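Local coordinates for putative uncharacterized protein (Streptococcus mutans, PDB 3L7N), which is probably a glutamine amidotransferase of the GATase1 type, from a family that takes ammonia from glutamine and passes it to an acceptor, here not identified, at residues P58-T61 against K62-P66; Q78-K82 against S83-I87. All blocks are in the same frame, centred on the assembly; numbering follows the deposited sequence.

Interaction 1: residues P58-T61 against K62-P66; sequences PSST and KKEFP
An alpha-turn in the loop between strand 48-51 and helix 70-82 brings Thr61 against Glu64 and Phe65 and offers a compact example of a lone turn of helix-like backbone closed by one carbonyl oxygen. The closing bond runs from Phe65 N to Thr61 O at 3.1 Å, with an N-H...O angle of 148°, and the donor lies in the carbonyl plane. Glu64 N makes a second, weak bond to Thr61 O, so one oxygen gathers two successive amides of the turn. The same oxygen lies at the edge of the Phe65 ring, near its plane.

Glu64 works in the reverse direction. Its CG stands beside its own backbone N and anti to the carbonyl carbon (chi1 -52°), which brings the chain back toward the start of the turn. There OE1 accepts from Thr61 N at 3.1 Å, a bond to read with some reserve, since OE1 is modelled too close to a neighbouring atom. The Thr61 and Glu64 side chains cross at about a right angle, though their exact packing is uncertain. The Thr61 methyl also meets Lys63, whose CB is 3.7 Å from Thr61 CG2.

Ser60 adds a smaller contact, its CB 3.9 Å from Phe65 CD2. Its hydroxyl is engaged by Ser57 N, just upstream, and its side chain touches Tyr68 as well. On the preceding side, Pro58 packs on Leu92, Leu96 and Val99 of helix 92-100, tying the base of the loop to the body of the protein, whereas the Lys62 and Lys63 side chains are exposed, Lys62 NZ making a long, weak ion pair with Asp69. With residues 62-64 helical in phi and psi yet without regular helix bonds, the whole is an isolated alpha-turn in a surface strand-to-helix connection.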
loop_
_atom_site.group_PDB
_atom_site.type_symbol
_atom_site.label_atom_id
_atom_site.label_comp_id
_atom_site.label_asym_id
_atom_site.label_seq_id
_atom_site.Cartn_x
_atom_site.Cartn_y
_atom_site.Cartn_z
ATOM N N PRO A 58 6.627 -9.308 -5.824
ATOM C CA PRO A 58 6.162 -10.563 -5.195
ATOM C C PRO A 58 6.931 -11.752 -5.692
ATOM O O PRO A 58 6.722 -12.836 -5.226
ATOM C CB PRO A 58 4.727 -10.657 -5.624
ATOM C CG PRO A 58 4.336 -9.310 -5.879
ATOM C CD PRO A 58 5.511 -8.574 -6.420
ATOM N N SER A 59 7.813 -11.563 -6.643
ATOM C CA SER A 59 8.564 -12.722 -7.135
ATOM C C SER A 59 10.041 -12.624 -6.934
ATOM O O SER A 59 10.744 -13.559 -7.239
ATOM C CB SER A 59 8.256 -13.023 -8.609
ATOM O OG SER A 59 8.639 -11.931 -9.412
ATOM N N SER A 60 10.514 -11.487 -6.412
ATOM C CA SER A 60 11.916 -11.367 -5.932
ATOM C C SER A 60 12.419 -12.589 -5.181
ATOM O O SER A 60 11.664 -13.283 -4.382
ATOM C CB SER A 60 12.095 -10.146 -5.077
ATOM O OG SER A 60 11.778 -8.980 -5.781
ATOM N N THR A 61 13.670 -12.858 -5.392
ATOM C CA THR A 61 14.235 -14.069 -4.984
ATOM C C THR A 61 15.110 -13.832 -3.710
ATOM O O THR A 61 15.515 -12.720 -3.463
ATOM C CB THR A 61 15.057 -14.642 -6.134
ATOM O OG1 THR A 61 15.315 -15.992 -5.882
ATOM C CG2 THR A 61 16.430 -13.870 -6.304
ATOM N N LYS A 62 15.340 -14.873 -2.888
ATOM C CA LYS A 62 16.288 -14.728 -1.713
ATOM C C LYS A 62 17.750 -14.538 -2.122
ATOM O O LYS A 62 18.548 -14.265 -1.329
ATOM C CB LYS A 62 16.166 -15.875 -0.705
ATOM C CG LYS A 62 14.874 -15.902 -0.011
ATOM C CD LYS A 62 14.928 -16.585 1.368
ATOM C CE LYS A 62 13.750 -17.605 1.549
ATOM N NZ LYS A 62 13.565 -17.852 2.955
ATOM N N LYS A 63 18.066 -14.672 -3.376
ATOM C CA LYS A 63 19.376 -14.405 -3.778
ATOM C C LYS A 63 19.537 -12.931 -3.887
ATOM O O LYS A 63 20.554 -12.412 -3.565
ATOM C CB LYS A 63 19.680 -15.109 -5.109
ATOM C CG LYS A 63 21.213 -15.496 -5.309
ATOM C CD LYS A 63 21.489 -17.047 -5.108
ATOM C CE LYS A 63 23.032 -17.396 -5.386
ATOM N NZ LYS A 63 23.959 -16.759 -4.376
ATOM N N GLU A 64 18.483 -12.244 -4.288
ATOM C CA GLU A 64 18.492 -10.766 -4.258
ATOM C C GLU A 64 18.298 -10.161 -2.831
ATOM O O GLU A 64 18.862 -9.102 -2.534
ATOM C CB GLU A 64 17.446 -10.107 -5.220
ATOM C CG GLU A 64 17.438 -10.569 -6.722
ATOM C CD GLU A 64 15.965 -10.483 -7.366
ATOM O OE1 GLU A 64 15.373 -11.568 -7.681
ATOM O OE2 GLU A 64 15.381 -9.349 -7.414
ATOM N N PHE A 65 17.428 -10.761 -2.013
ATOM C CA PHE A 65 17.061 -10.167 -0.739
ATOM C C PHE A 65 17.006 -11.225 0.273
ATOM O O PHE A 65 15.938 -11.807 0.479
ATOM C CB PHE A 65 15.668 -9.562 -0.834
ATOM C CG PHE A 65 15.573 -8.385 -1.747
ATOM C CD1 PHE A 65 15.986 -7.098 -1.323
ATOM C CD2 PHE A 65 15.021 -8.524 -3.018
ATOM C CE1 PHE A 65 15.870 -5.970 -2.193
ATOM C CE2 PHE A 65 14.909 -7.412 -3.906
ATOM C CZ PHE A 65 15.329 -6.147 -3.495
ATOM N N PRO A 66 18.149 -11.527 0.935
ATOM C CA PRO A 66 18.263 -12.816 1.573
ATOM C C PRO A 66 17.246 -13.037 2.736
ATOM O O PRO A 66 17.109 -14.212 3.254
ATOM C CB PRO A 66 19.669 -12.807 2.088
ATOM C CG PRO A 66 20.363 -11.935 1.256
ATOM C CD PRO A 66 19.443 -10.915 0.752
#

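Interaction 2: residues Q78-K82 against S83-I87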
loop_
_atom_site.group_PDB
_atom_site.type_symbol
_atom_site.label_atom_id
_atom_site.label_comp_id
_atom_site.label_asym_id
_atom_site.label_seq_id
_atom_site.Cartn_x
_atom_site.Cartn_y
_atom_site.Cartn_z
ATOM N N GLN A 78 -3.079 -15.347 3.331
ATOM C CA GLN A 78 -4.117 -16.294 3.174
ATOM C C GLN A 78 -4.660 -16.786 4.490
ATOM O O GLN A 78 -5.914 -16.922 4.638
ATOM C CB GLN A 78 -3.643 -17.436 2.363
ATOM C CG GLN A 78 -3.359 -17.100 1.015
ATOM C CD GLN A 78 -2.629 -18.137 0.368
ATOM O OE1 GLN A 78 -2.537 -18.172 -0.822
ATOM N NE2 GLN A 78 -2.087 -19.038 1.145
ATOM N N LYS A 79 -3.739 -17.113 5.464
ATOM C CA LYS A 79 -4.182 -17.496 6.842
ATOM C C LYS A 79 -4.988 -16.400 7.414
ATOM O O LYS A 79 -6.047 -16.630 7.988
ATOM C CB LYS A 79 -2.993 -17.825 7.768
ATOM C CG LYS A 79 -2.068 -19.060 7.245
ATOM C CD LYS A 79 -1.108 -19.650 8.395
ATOM C CE LYS A 79 -1.946 -20.329 9.648
ATOM N NZ LYS A 79 -1.275 -20.105 11.064
ATOM N N ALA A 80 -4.544 -15.178 7.224
ATOM C CA ALA A 80 -5.229 -14.085 7.842
ATOM C C ALA A 80 -6.682 -13.953 7.255
ATOM O O ALA A 80 -7.663 -13.967 7.993
ATOM C CB ALA A 80 -4.404 -12.752 7.676
ATOM N N ALA A 81 -6.770 -13.890 5.917
ATOM C CA ALA A 81 -8.078 -13.844 5.182
ATOM C C ALA A 81 -9.012 -14.973 5.622
ATOM O O ALA A 81 -10.207 -14.752 5.859
ATOM C CB ALA A 81 -7.841 -13.916 3.666
ATOM N N LYS A 82 -8.450 -16.179 5.742
ATOM C CA LYS A 82 -9.214 -17.289 6.030
ATOM C C LYS A 82 -9.766 -17.215 7.410
ATOM O O LYS A 82 -10.757 -17.823 7.670
ATOM C CB LYS A 82 -8.447 -18.587 5.791
ATOM C CG LYS A 82 -9.285 -19.851 6.039
ATOM C CD LYS A 82 -8.457 -21.203 5.787
ATOM C CE LYS A 82 -7.720 -21.738 7.130
ATOM N NZ LYS A 82 -6.193 -21.438 7.101
ATOM N N SER A 83 -9.205 -16.372 8.283
ATOM C CA SER A 83 -9.866 -16.127 9.613
ATOM C C SER A 83 -10.661 -14.835 9.679
ATOM O O SER A 83 -11.059 -14.407 10.741
ATOM C CB SER A 83 -8.875 -16.155 10.752
ATOM O OG SER A 83 -8.284 -17.416 10.874
ATOM N N GLU A 84 -10.905 -14.235 8.549
ATOM C CA GLU A 84 -11.637 -13.003 8.521
ATOM C C GLU A 84 -10.941 -11.854 9.286
ATOM O O GLU A 84 -11.588 -10.906 9.713
ATOM C CB GLU A 84 -13.021 -13.196 9.064
ATOM C CG GLU A 84 -14.048 -13.679 8.037
ATOM C CD GLU A 84 -15.305 -14.266 8.729
ATOM O OE1 GLU A 84 -16.332 -13.533 8.836
ATOM O OE2 GLU A 84 -15.222 -15.421 9.253
ATOM N N LYS A 85 -9.619 -11.917 9.392
ATOM C CA LYS A 85 -8.819 -10.723 9.863
ATOM C C LYS A 85 -9.002 -9.536 8.916
ATOM O O LYS A 85 -8.984 -9.709 7.759
ATOM C CB LYS A 85 -7.321 -11.092 9.913
ATOM C CG LYS A 85 -7.020 -12.223 10.786
ATOM C CD LYS A 85 -7.311 -11.884 12.191
ATOM C CE LYS A 85 -6.984 -13.062 13.092
ATOM N NZ LYS A 85 -7.719 -12.927 14.345
ATOM N N ILE A 86 -9.055 -8.329 9.444
ATOM C CA ILE A 86 -8.921 -7.098 8.602
ATOM C C ILE A 86 -7.546 -7.071 8.009
ATOM O O ILE A 86 -6.604 -7.249 8.731
ATOM C CB ILE A 86 -9.078 -5.876 9.449
ATOM C CG1 ILE A 86 -10.322 -6.024 10.337
ATOM C CG2 ILE A 86 -9.028 -4.606 8.603
ATOM C CD1 ILE A 86 -10.832 -4.773 10.922
ATOM N N ILE A 87 -7.416 -6.906 6.669
ATOM C CA ILE A 87 -6.070 -6.824 6.042
ATOM C C ILE A 87 -6.023 -5.601 5.200
ATOM O O ILE A 87 -6.994 -5.268 4.632
ATOM C CB ILE A 87 -5.811 -7.999 5.163
ATOM C CG1 ILE A 87 -6.113 -9.280 5.936
ATOM C CG2 ILE A 87 -4.356 -7.981 4.659
ATOM C CD1 ILE A 87 -5.917 -10.533 5.132
HETATM O O HOH W 1 -7.176 -18.957 9.121
#
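Helix 70-82 ends in a Schellman motif: Lys85 N reaches back to Ala80 O at 3.2 Å and Glu84 N to Ala81 O at 2.8 Å, while Glu84 takes the positive phi of 62° that reverses the chain toward strand 86-90. Ala80 O also accepts from Ser83 N, and the two donors approach from opposite faces of its carbonyl plane, so this last-turn oxygen is gripped from both sides.

The side chains close over the same turn. Lys85 lays the start of its chain alongside the helix end, CB 4.0 Å from Ala80 CB and CG 3.4 Å from Ala80 O, before its amino group departs to Phe46 O. Ile87, at the start of the strand, extends CG1 beside its backbone N (chi1 -51°) and carries CD1 onwards in an anti chain. This tip does the touching, against Ala80 CB at 3.7 Å, against the backbone N of Ala81 and, more distantly, at Ala81 CB. The same isoleucine touches Leu51 and Met97, while Ala80 touches Leu49. This largely apolar seam therefore belongs to the beta-alpha-beta unit formed by strand 48-51, helix 70-82 and strand 86-90.

Beside the exposed Lys79 and Lys82, a water bridges the helix end, donating to Lys79 O at 2.8 Å, lying 2.6 Å from Ser83 OG, and accepting only a weak bond from Lys82 NZ.

Overall arrangement
The two contacts lie in series on one beta-alpha-beta unit: interaction 1 lies in the loop that leads from strand 48-51 toward helix 70-82, and interaction 2 turns the chain out of that helix into strand 86-90. Their centres are about 25 Å apart and their nearest atoms about 12 Å, so they do not touch. Both stretches also touch helix 92-100, Pro58 at the start of the first and Ile87 in the second. That helix follows a probable nucleophile elbow, with Cys91 between strand 86-90 and the helix, as in related glutamine amidotransferases. The side chain of Ile87 lies near this elbow without touching it.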